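Local coordinates for BH2621 protein (Bacillus halodurans, PDB 2QML) that is uncharacterised but probably a GNAT-fold N-acyltransferase, perhaps moving fatty acyl groups onto a lysine amine in siderophore biosynthesis, at residues F14-N19 and D192-K197; F24-M29 and H69-V74; M82-S87 and H109-P114; L122-L127 and F158-F163. All coordinates share one frame; numbering follows the deposited sequence.

Contact 1 (F14-N19 and D192-K197); sequences FDHVVN and DWKMNK
Asp15 and Trp193 meet at about a right angle, the carboxylate plane turned 42° from the indole. OD2 of Asp15 takes the indole N-H through its syn lone pair, 2.9 Å from Trp193 NE1 and almost in the ring plane. Asp15 OD2 also forms a salt bridge with Lys194 NZ at 2.9 Å, the ammonium arriving from above the carboxylate plane; chi2 of -59° bends the lysine chain, which is extended from CD to NZ. The other oxygen turns back on its own loop: OD1 of Asp15 accepts from Val18 N at 3.1 Å, an Asx motif. Val17 CG1 sits over the six-membered ring of Trp193, offset toward its rim, in a CH-pi contact 3.6 Å from CZ2. His16 NE2 donates to Lys194 O (2.7 Å), in the plane of both ring and carbonyl, close to the Schellman motif at Asn196 that ends helix 183-194. Pro125 of helix 123-135 touches Asp15, Val18 and Trp193. The contact thus joins the turn after strand 11-15 to the C-terminal helix. With two donors on OD2 and a backbone N-H on OD1, the largely buried Asp15 is well compensated, which would favour its charged form.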
# COMPACT_ATOMS: atom_id res chain seq x y z
N PHE A 14 -7.90 -2.95 -16.19
CA PHE A 14 -8.50 -4.26 -16.19
C PHE A 14 -7.43 -5.25 -15.78
O PHE A 14 -6.26 -5.10 -16.15
CB PHE A 14 -9.01 -4.65 -17.56
CG PHE A 14 -9.80 -5.91 -17.56
CD1 PHE A 14 -11.06 -5.94 -17.00
CD2 PHE A 14 -9.31 -7.05 -18.15
CE1 PHE A 14 -11.79 -7.08 -17.01
CE2 PHE A 14 -10.05 -8.22 -18.18
CZ PHE A 14 -11.29 -8.24 -17.60
N ASP A 15 -7.79 -6.23 -14.96
CA ASP A 15 -6.86 -7.34 -14.69
C ASP A 15 -7.48 -8.63 -15.21
O ASP A 15 -8.48 -9.11 -14.69
CB ASP A 15 -6.49 -7.45 -13.23
CG ASP A 15 -5.42 -8.49 -13.03
OD1 ASP A 15 -5.76 -9.68 -12.95
OD2 ASP A 15 -4.24 -8.13 -13.05
N HIS A 16 -6.87 -9.18 -16.25
CA HIS A 16 -7.42 -10.32 -16.94
C HIS A 16 -7.22 -11.60 -16.12
O HIS A 16 -7.93 -12.55 -16.35
CB HIS A 16 -6.85 -10.48 -18.37
CG HIS A 16 -5.48 -11.08 -18.43
ND1 HIS A 16 -5.27 -12.43 -18.54
CD2 HIS A 16 -4.24 -10.52 -18.38
CE1 HIS A 16 -3.98 -12.68 -18.54
NE2 HIS A 16 -3.33 -11.54 -18.46
N VAL A 17 -6.28 -11.63 -15.18
CA VAL A 17 -6.04 -12.80 -14.37
C VAL A 17 -7.22 -13.08 -13.41
O VAL A 17 -7.69 -14.23 -13.35
CB VAL A 17 -4.68 -12.72 -13.62
CG1 VAL A 17 -4.49 -13.96 -12.75
CG2 VAL A 17 -3.55 -12.58 -14.63
N VAL A 18 -7.69 -12.06 -12.69
CA VAL A 18 -8.84 -12.19 -11.80
C VAL A 18 -10.15 -11.77 -12.50
O VAL A 18 -11.24 -11.93 -11.93
CB VAL A 18 -8.64 -11.42 -10.48
CG1 VAL A 18 -7.44 -12.01 -9.69
CG2 VAL A 18 -8.48 -9.91 -10.67
N ASN A 19 -10.03 -11.26 -13.72
CA ASN A 19 -11.14 -10.79 -14.54
C ASN A 19 -11.97 -9.72 -13.79
O ASN A 19 -13.18 -9.85 -13.59
CB ASN A 19 -12.00 -12.00 -14.95
CG ASN A 19 -12.85 -11.72 -16.12
OD1 ASN A 19 -12.36 -11.29 -17.17
ND2 ASN A 19 -14.14 -12.03 -15.99
N ASP A 192 5.24 -11.90 -15.20
CA ASP A 192 4.86 -13.28 -14.82
C ASP A 192 3.35 -13.35 -14.51
O ASP A 192 2.65 -14.26 -14.96
CB ASP A 192 5.60 -13.77 -13.57
CG ASP A 192 7.10 -14.01 -13.79
OD1 ASP A 192 7.51 -14.20 -14.94
OD2 ASP A 192 7.86 -14.01 -12.78
N TRP A 193 2.87 -12.40 -13.70
CA TRP A 193 1.46 -12.33 -13.32
C TRP A 193 0.55 -12.27 -14.57
O TRP A 193 -0.40 -13.04 -14.71
CB TRP A 193 1.23 -11.12 -12.41
CG TRP A 193 -0.18 -10.87 -12.12
CD1 TRP A 193 -0.99 -9.97 -12.75
CD2 TRP A 193 -1.00 -11.56 -11.18
NE1 TRP A 193 -2.26 -10.05 -12.24
CE2 TRP A 193 -2.30 -11.01 -11.27
CE3 TRP A 193 -0.76 -12.55 -10.22
CZ2 TRP A 193 -3.36 -11.44 -10.46
CZ3 TRP A 193 -1.82 -12.98 -9.44
CH2 TRP A 193 -3.09 -12.42 -9.55
N LYS A 194 0.84 -11.31 -15.45
CA LYS A 194 0.05 -11.05 -16.63
C LYS A 194 0.16 -12.18 -17.64
O LYS A 194 -0.74 -12.38 -18.43
CB LYS A 194 0.46 -9.69 -17.25
CG LYS A 194 0.11 -8.43 -16.42
CD LYS A 194 -1.38 -8.25 -16.12
CE LYS A 194 -1.64 -6.93 -15.43
NZ LYS A 194 -3.07 -6.65 -15.27
N MSE A 195 1.25 -12.93 -17.60
CA MSE A 195 1.45 -14.05 -18.51
C MSE A 195 1.05 -15.37 -17.87
O MSE A 195 1.40 -16.43 -18.37
CB MSE A 195 2.91 -14.08 -19.00
CG MSE A 195 3.26 -12.92 -19.92
SE MSE A 195 1.90 -12.62 -21.35
CE MSE A 195 1.72 -14.46 -22.10
N ASN A 196 0.30 -15.32 -16.78
CA ASN A 196 -0.21 -16.52 -16.12
C ASN A 196 0.89 -17.49 -15.64
O ASN A 196 0.70 -18.71 -15.68
CB ASN A 196 -1.22 -17.22 -17.06
CG ASN A 196 -2.37 -16.30 -17.45
OD1 ASN A 196 -2.49 -15.89 -18.60
ND2 ASN A 196 -3.18 -15.92 -16.46
N LYS A 197 2.03 -16.94 -15.22
CA LYS A 197 3.15 -17.74 -14.70
C LYS A 197 3.68 -17.19 -13.35
O LYS A 197 4.86 -17.33 -13.01
CB LYS A 197 4.27 -17.92 -15.76
CG LYS A 197 4.91 -16.68 -16.36
CD LYS A 197 5.70 -17.02 -17.66

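Contact 2 (F24-M29 and H69-V74); sequences FRHVTM and HQTLMV
Val27 CG2 packs on Val74 CG2 at 3.6 Å in the tight, buried part of this contact, and Val27 CB lies 3.8 Å from Leu72 CB. Beside them the hydrogen bond from Val27 N to Leu72 O is nearly straight at 177°. Arg25 and Val74 are an antiparallel hydrogen-bonded pair, Arg25 N to Val74 O at 3.0 Å and Val74 N to Arg25 O at 2.9 Å, that joins strand 20-26 to strand 70-77 in the central sheet. The N-to-C directions of strands 24-26 and 70-74 are 131° apart, and at the next pair, His26 and Met73, the side chains diverge. Leu72 also packs on Leu61 and Phe64 of helix 54-65. The looser, partly exposed side belongs to Arg25 and His26. The arginine, extended from CG to NE, runs beside Val74, and Val74 CG2 lies over one guanidinium face, 4.0 Å from Arg25 NH2; NH1 donates to His26 O and NH2 is salt-bridged to Asp31. His26 CD2 rests 3.7 Å from Thr71 CG2, while its NE2 bonds to Leu8 O. Thr71 OG1 bonds to Leu8 N and to a glycerol, probably from the crystallisation liquor. Arg25 and His26 thus find polar partners on the protein, while the buried side is held by backbone bonds and aliphatic contact.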
# COMPACT_ATOMS: atom_id res chain seq x y z
N PHE A 24 -8.45 2.97 -8.67
CA PHE A 24 -7.84 3.69 -7.54
C PHE A 24 -8.11 5.18 -7.66
O PHE A 24 -7.85 5.79 -8.71
CB PHE A 24 -6.34 3.47 -7.54
CG PHE A 24 -5.90 2.11 -7.10
CD1 PHE A 24 -6.01 1.03 -7.97
CD2 PHE A 24 -5.29 1.92 -5.89
CE1 PHE A 24 -5.55 -0.25 -7.59
CE2 PHE A 24 -4.84 0.64 -5.49
CZ PHE A 24 -4.99 -0.43 -6.33
N ARG A 25 -8.62 5.77 -6.60
CA ARG A 25 -8.95 7.17 -6.57
C ARG A 25 -8.39 7.80 -5.32
O ARG A 25 -8.16 7.12 -4.34
CB ARG A 25 -10.46 7.39 -6.62
CG ARG A 25 -11.28 6.82 -5.45
CD ARG A 25 -12.68 7.34 -5.41
NE ARG A 25 -13.47 6.78 -4.32
CZ ARG A 25 -13.44 7.24 -3.07
NH1 ARG A 25 -12.61 8.19 -2.75
NH2 ARG A 25 -14.20 6.69 -2.14
N HIS A 26 -8.25 9.11 -5.36
CA HIS A 26 -7.83 9.87 -4.20
C HIS A 26 -8.91 9.80 -3.14
O HIS A 26 -10.12 9.88 -3.40
CB HIS A 26 -7.53 11.33 -4.52
CG HIS A 26 -6.27 11.53 -5.30
ND1 HIS A 26 -5.97 12.72 -5.91
CD2 HIS A 26 -5.32 10.66 -5.71
CE1 HIS A 26 -4.82 12.61 -6.56
NE2 HIS A 26 -4.39 11.37 -6.44
N VAL A 27 -8.45 9.60 -1.91
CA VAL A 27 -9.32 9.71 -0.78
C VAL A 27 -9.79 11.21 -0.62
O VAL A 27 -9.05 12.17 -0.93
CB VAL A 27 -8.60 9.22 0.48
CG1 VAL A 27 -9.34 9.65 1.77
CG2 VAL A 27 -8.33 7.68 0.43
N THR A 28 -11.00 11.38 -0.10
CA THR A 28 -11.54 12.67 0.26
C THR A 28 -12.17 12.57 1.64
O THR A 28 -12.34 11.49 2.17
CB THR A 28 -12.64 13.20 -0.73
OG1 THR A 28 -13.87 12.51 -0.53
CG2 THR A 28 -12.17 13.03 -2.16
N MSE A 29 -12.56 13.70 2.21
CA MSE A 29 -13.21 13.72 3.53
C MSE A 29 -14.56 13.03 3.54
O MSE A 29 -15.03 12.62 4.61
CB MSE A 29 -13.32 15.14 4.10
CG MSE A 29 -11.97 15.75 4.51
SE MSE A 29 -11.08 14.76 5.90
CE MSE A 29 -12.35 15.05 7.38
N HIS A 69 4.01 14.81 1.32
CA HIS A 69 4.89 13.71 0.96
C HIS A 69 4.13 12.43 0.64
O HIS A 69 4.78 11.45 0.31
CB HIS A 69 5.97 13.46 2.06
CG HIS A 69 5.70 12.35 3.05
ND1 HIS A 69 4.77 12.45 4.07
CD2 HIS A 69 6.33 11.16 3.25
CE1 HIS A 69 4.81 11.34 4.81
NE2 HIS A 69 5.75 10.55 4.34
N GLN A 70 2.79 12.44 0.75
CA GLN A 70 2.02 11.23 0.50
C GLN A 70 0.69 11.46 -0.23
O GLN A 70 0.16 12.56 -0.27
CB GLN A 70 1.78 10.47 1.81
CG GLN A 70 0.88 11.18 2.84
CD GLN A 70 0.70 10.35 4.08
OE1 GLN A 70 0.60 9.12 4.00
NE2 GLN A 70 0.67 10.99 5.23
N THR A 71 0.20 10.36 -0.82
CA THR A 71 -1.08 10.28 -1.52
C THR A 71 -1.87 9.17 -0.87
O THR A 71 -1.35 8.07 -0.69
CB THR A 71 -0.91 9.94 -3.02
OG1 THR A 71 -0.03 10.90 -3.58
CG2 THR A 71 -2.24 9.96 -3.77
N LEU A 72 -3.10 9.48 -0.45
CA LEU A 72 -4.04 8.50 0.11
C LEU A 72 -5.00 8.07 -0.97
O LEU A 72 -5.64 8.95 -1.61
CB LEU A 72 -4.84 9.07 1.26
CG LEU A 72 -4.14 9.08 2.63
CD1 LEU A 72 -2.75 9.75 2.60
CD2 LEU A 72 -5.05 9.77 3.65
N MSE A 73 -5.17 6.77 -1.14
CA MSE A 73 -6.11 6.27 -2.13
C MSE A 73 -6.99 5.15 -1.65
O MSE A 73 -6.63 4.37 -0.74
CB MSE A 73 -5.36 5.76 -3.37
CG MSE A 73 -4.30 6.71 -3.88
SE MSE A 73 -3.50 6.01 -5.49
CE MSE A 73 -4.53 6.91 -6.85
N VAL A 74 -8.15 5.04 -2.30
CA VAL A 74 -9.08 3.97 -2.11
C VAL A 74 -8.89 3.11 -3.35
O VAL A 74 -8.92 3.66 -4.47
CB VAL A 74 -10.51 4.47 -2.06
CG1 VAL A 74 -11.50 3.29 -2.27
CG2 VAL A 74 -10.72 5.18 -0.73

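Contact 3 (M82-S87 and H109-P114); sequences MSYWES and HLLIGP
Trp85 and Leu110 lie side by side and point the same way. Leu110 CB sits over the six-membered ring, offset toward the rim and 3.5 Å from Trp85 CE3, in a CH-pi contact, while Leu110 CD2 reaches Trp85 CZ3 at 3.7 Å. On the other face of the sheet, Tyr84 CD2 packs on Leu111 CD2 (3.9 Å) with the two side chains crossing at a slant. Farther along, Glu86 OE1 approaches His109 CD2 at 3.4 Å, the carboxylate nearly perpendicular to the imidazole. Met82, its chain bent at chi2 (57°) and chi3 (70°), brings CE to Ile112 CG1 at 3.8 Å. The backbones beneath run antiparallel at 178°: Tyr84 with Leu111 and Glu86 with His109 are hydrogen-bonded pairs, alternating with Ser83-Ile112 and Trp85-Leu110. Strands 80-89 and 106-112 are thus central neighbours in the mixed sheet of this GNAT fold, and at the other edge of strand 80-89 Met82 and Ser83 both face Gly75 in a classic beta bulge. From within the same strand, Ser83 OG holds the indole N-H, 2.8 Å from Trp85 NE1 and nearly in the ring plane. In the outer shell, Leu126 and Ile130 of helix 123-135 pack on Trp85, and Trp38 of helix 32-38 on Tyr84 and Leu111. A bound glycerol, probably from the crystallisation liquor, is hydrogen-bonded to His109 ND1 and Leu110 N.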
# COMPACT_ATOMS: atom_id res chain seq x y z
N MSE A 82 -12.66 -1.22 -1.34
CA MSE A 82 -12.34 -2.27 -0.36
C MSE A 82 -10.88 -2.28 0.14
O MSE A 82 -10.47 -3.16 0.87
CB MSE A 82 -12.74 -3.64 -0.95
CG MSE A 82 -12.36 -3.90 -2.42
SE MSE A 82 -10.47 -3.75 -2.84
CE MSE A 82 -9.87 -5.37 -1.88
N SER A 83 -10.14 -1.23 -0.19
CA SER A 83 -8.74 -1.13 0.21
C SER A 83 -8.30 0.33 0.34
O SER A 83 -8.82 1.24 -0.33
CB SER A 83 -7.86 -1.92 -0.76
OG SER A 83 -7.96 -1.42 -2.06
N TYR A 84 -7.36 0.55 1.22
CA TYR A 84 -6.82 1.86 1.54
C TYR A 84 -5.31 1.77 1.36
O TYR A 84 -4.68 0.79 1.78
CB TYR A 84 -7.28 2.33 2.94
CG TYR A 84 -6.57 3.55 3.50
CD1 TYR A 84 -6.97 4.86 3.16
CD2 TYR A 84 -5.52 3.41 4.38
CE1 TYR A 84 -6.34 5.97 3.69
CE2 TYR A 84 -4.91 4.51 4.92
CZ TYR A 84 -5.31 5.78 4.54
OH TYR A 84 -4.68 6.87 5.08
N TRP A 85 -4.76 2.85 0.82
CA TRP A 85 -3.38 2.91 0.42
C TRP A 85 -2.77 4.26 0.76
O TRP A 85 -3.39 5.32 0.58
CB TRP A 85 -3.24 2.67 -1.12
CG TRP A 85 -3.97 1.46 -1.59
CD1 TRP A 85 -5.33 1.32 -1.74
CD2 TRP A 85 -3.40 0.19 -1.88
NE1 TRP A 85 -5.62 0.10 -2.13
CE2 TRP A 85 -4.49 -0.66 -2.21
CE3 TRP A 85 -2.10 -0.32 -1.90
CZ2 TRP A 85 -4.31 -2.00 -2.57
CZ3 TRP A 85 -1.92 -1.63 -2.29
CH2 TRP A 85 -3.02 -2.45 -2.61
N GLU A 86 -1.55 4.24 1.30
CA GLU A 86 -0.76 5.44 1.48
C GLU A 86 0.51 5.21 0.64
O GLU A 86 1.32 4.37 0.92
CB GLU A 86 -0.46 5.72 2.94
CG GLU A 86 -1.69 5.99 3.75
CD GLU A 86 -1.42 6.12 5.25
OE1 GLU A 86 -0.26 5.90 5.70
OE2 GLU A 86 -2.40 6.43 5.99
N SER A 87 0.66 6.00 -0.38
CA SER A 87 1.84 6.06 -1.26
C SER A 87 2.71 7.27 -0.84
O SER A 87 2.23 8.41 -0.79
CB SER A 87 1.38 6.16 -2.70
OG SER A 87 2.45 6.37 -3.56
N HIS A 109 2.02 1.85 2.10
CA HIS A 109 1.26 1.28 3.20
C HIS A 109 -0.07 0.84 2.61
O HIS A 109 -0.58 1.51 1.69
CB HIS A 109 1.00 2.24 4.35
CG HIS A 109 2.23 2.82 4.97
ND1 HIS A 109 3.14 2.05 5.68
CD2 HIS A 109 2.60 4.10 5.14
CE1 HIS A 109 4.07 2.84 6.19
NE2 HIS A 109 3.81 4.08 5.82
N LEU A 110 -0.66 -0.24 3.12
CA LEU A 110 -1.93 -0.73 2.58
C LEU A 110 -2.73 -1.55 3.55
O LEU A 110 -2.21 -2.05 4.55
CB LEU A 110 -1.65 -1.58 1.33
CG LEU A 110 -0.90 -2.92 1.50
CD1 LEU A 110 -1.91 -4.08 1.80
CD2 LEU A 110 -0.01 -3.32 0.34
N LEU A 111 -4.03 -1.66 3.27
CA LEU A 111 -4.94 -2.54 4.00
C LEU A 111 -6.13 -2.86 3.10
O LEU A 111 -6.51 -2.02 2.26
CB LEU A 111 -5.41 -1.89 5.30
CG LEU A 111 -6.35 -0.68 5.26
CD1 LEU A 111 -7.88 -1.02 5.15
CD2 LEU A 111 -6.14 0.19 6.50
N ILE A 112 -6.69 -4.05 3.31
CA ILE A 112 -7.98 -4.47 2.79
C ILE A 112 -8.93 -4.28 3.95
O ILE A 112 -8.72 -4.80 5.04
CB ILE A 112 -7.99 -5.88 2.19
CG1 ILE A 112 -7.22 -5.91 0.86
CG2 ILE A 112 -9.42 -6.33 1.95
CD1 ILE A 112 -7.13 -7.32 0.17
N GLY A 113 -10.00 -3.51 3.73
CA GLY A 113 -10.97 -3.17 4.79
C GLY A 113 -12.04 -4.22 5.03
O GLY A 113 -12.02 -4.91 6.05
N PRO A 114 -13.00 -4.35 4.10
CA PRO A 114 -14.10 -5.31 4.30
C PRO A 114 -13.64 -6.75 4.29
O PRO A 114 -12.86 -7.19 3.42
CB PRO A 114 -15.04 -5.02 3.12
CG PRO A 114 -14.60 -3.76 2.58
CD PRO A 114 -13.15 -3.59 2.85

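Contact 4 (L122-L127 and F158-F163); sequences LIYPLL and FKKCGF
Leu127 CG stands anti to its backbone N (chi1 179°), and chi2 of 63° sets CD2 against both Cys161 SG and Phe158 CD1; chi1 of -70° puts Tyr124 CG anti to its carbonyl carbon, and the ring beyond it meets Cys161 and Lys160. These side chains join helix 123-135 of the GNAT fold to the C-terminal end of helix 152-160, where Gly162, at positive phi, completes a Schellman motif: Phe163 N bonds to Phe158 O and Gly162 N to Lys159 O. Leu127 CD2 is 3.8 Å from Cys161 SG and 3.9 Å from Phe158 CD1, its side chain crossing that of Phe158 at about a right angle. The same sulfur meets the edge of the Tyr124 ring, Cys161 SG lying 3.9 Å from Tyr124 CD1 near the ring plane, a sulfur-aromatic contact. Val157 adds to the same packing, touching both Tyr124 and Leu127, while Phe158 and Leu127 reach Leu110 on the sheet. The margin is partly exposed and aliphatic rather than ionic: Lys160 crosses Tyr124 at about a right angle with its methylenes, CB lying 3.7 Å from Tyr124 CE1, and the bent chain sets Lys160 CE 3.7 Å from Tyr124 OH.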
# COMPACT_ATOMS: atom_id res chain seq x y z
N LEU A 122 -7.02 -11.32 -3.81
CA LEU A 122 -7.23 -10.02 -4.44
C LEU A 122 -6.15 -9.02 -4.11
O LEU A 122 -5.97 -8.06 -4.87
CB LEU A 122 -8.64 -9.47 -4.13
CG LEU A 122 -9.78 -10.30 -4.73
CD1 LEU A 122 -11.09 -9.95 -4.02
CD2 LEU A 122 -9.86 -10.13 -6.26
N ILE A 123 -5.40 -9.19 -3.01
CA ILE A 123 -4.30 -8.26 -2.78
C ILE A 123 -3.27 -8.25 -3.91
O ILE A 123 -2.69 -7.19 -4.18
CB ILE A 123 -3.59 -8.60 -1.42
CG1 ILE A 123 -2.59 -7.53 -1.00
CG2 ILE A 123 -2.88 -9.96 -1.52
CD1 ILE A 123 -3.13 -6.14 -0.93
N TYR A 124 -3.01 -9.38 -4.57
CA TYR A 124 -1.98 -9.41 -5.62
C TYR A 124 -2.25 -8.51 -6.81
O TYR A 124 -1.42 -7.64 -7.10
CB TYR A 124 -1.77 -10.85 -6.10
CG TYR A 124 -1.10 -11.68 -5.09
CD1 TYR A 124 0.26 -11.56 -4.86
CD2 TYR A 124 -1.83 -12.60 -4.33
CE1 TYR A 124 0.88 -12.31 -3.91
CE2 TYR A 124 -1.19 -13.38 -3.38
CZ TYR A 124 0.17 -13.21 -3.19
OH TYR A 124 0.82 -13.99 -2.24
N PRO A 125 -3.39 -8.65 -7.49
CA PRO A 125 -3.61 -7.73 -8.63
C PRO A 125 -3.65 -6.25 -8.22
O PRO A 125 -3.21 -5.37 -8.98
CB PRO A 125 -4.96 -8.21 -9.22
CG PRO A 125 -5.63 -8.97 -8.11
CD PRO A 125 -4.48 -9.64 -7.39
N LEU A 126 -4.19 -5.96 -7.04
CA LEU A 126 -4.25 -4.58 -6.56
C LEU A 126 -2.87 -4.01 -6.28
O LEU A 126 -2.53 -2.92 -6.74
CB LEU A 126 -5.08 -4.49 -5.31
CG LEU A 126 -6.58 -4.64 -5.48
CD1 LEU A 126 -7.26 -4.97 -4.12
CD2 LEU A 126 -7.19 -3.38 -6.17
N LEU A 127 -2.07 -4.74 -5.51
CA LEU A 127 -0.73 -4.30 -5.20
C LEU A 127 0.13 -4.19 -6.47
O LEU A 127 0.86 -3.19 -6.60
CB LEU A 127 -0.09 -5.24 -4.17
CG LEU A 127 1.33 -4.89 -3.80
CD1 LEU A 127 1.50 -3.52 -3.12
CD2 LEU A 127 1.97 -6.07 -2.90
N PHE A 158 4.37 -9.57 -0.24
CA PHE A 158 5.43 -8.67 -0.70
C PHE A 158 6.54 -9.47 -1.38
O PHE A 158 6.98 -9.12 -2.47
CB PHE A 158 5.99 -7.78 0.42
CG PHE A 158 5.11 -6.63 0.84
CD1 PHE A 158 4.65 -5.73 -0.11
CD2 PHE A 158 4.77 -6.38 2.18
CE1 PHE A 158 3.89 -4.64 0.27
CE2 PHE A 158 4.01 -5.30 2.56
CZ PHE A 158 3.54 -4.44 1.61
N LYS A 159 7.01 -10.56 -0.78
CA LYS A 159 8.04 -11.37 -1.43
C LYS A 159 7.60 -11.86 -2.81
O LYS A 159 8.38 -11.82 -3.76
CB LYS A 159 8.41 -12.58 -0.57
CG LYS A 159 9.26 -12.24 0.63
CD LYS A 159 9.57 -13.51 1.44
CE LYS A 159 10.28 -13.15 2.74
NZ LYS A 159 10.41 -14.32 3.64
N LYS A 160 6.35 -12.30 -2.93
CA LYS A 160 5.81 -12.81 -4.18
C LYS A 160 5.78 -11.73 -5.23
O LYS A 160 5.88 -12.03 -6.43
CB LYS A 160 4.43 -13.40 -3.96
CG LYS A 160 4.45 -14.82 -3.36
CD LYS A 160 4.14 -15.96 -4.36
CE LYS A 160 2.64 -15.85 -4.83
NZ LYS A 160 2.00 -17.09 -5.40
N CYS A 161 5.67 -10.47 -4.82
CA CYS A 161 5.69 -9.32 -5.74
C CYS A 161 7.07 -8.74 -6.03
O CYS A 161 7.16 -7.73 -6.71
CB CYS A 161 4.76 -8.23 -5.26
SG CYS A 161 3.08 -8.85 -5.20
N GLY A 162 8.14 -9.37 -5.53
CA GLY A 162 9.49 -8.93 -5.84
C GLY A 162 10.27 -8.30 -4.70
O GLY A 162 11.46 -8.06 -4.86
N PHE A 163 9.61 -8.03 -3.58
CA PHE A 163 10.27 -7.44 -2.41
C PHE A 163 11.23 -8.42 -1.77
O PHE A 163 10.92 -9.62 -1.62
CB PHE A 163 9.28 -6.97 -1.33
CG PHE A 163 8.49 -5.75 -1.69
CD1 PHE A 163 7.39 -5.81 -2.53
CD2 PHE A 163 8.86 -4.51 -1.18
CE1 PHE A 163 6.68 -4.66 -2.87
CE2 PHE A 163 8.13 -3.38 -1.49
CZ PHE A 163 7.05 -3.46 -2.33

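In the fold
Contacts 2 and 3 belong to one sheet: Thr71 N to Ser87 O and Met73 N to Trp85 O are probable hydrogen bonds joining them. Each also has its own antiparallel backbone pairing, with apolar packing on the faces. Contact 4 is also buried but joins two helices through side chains alone. It touches contact 3, with Met82 CE against Leu126 CD1, and contact 2, where Phe24 CZ meets Leu126 O. Contact 1 is peripheral and partly exposed, its centre about 20 Å from that of the chain, and it relies on charge and side-chain hydrogen bonds. Helix 123-135 links it inward, Pro125 of contact 4 packing on Trp193.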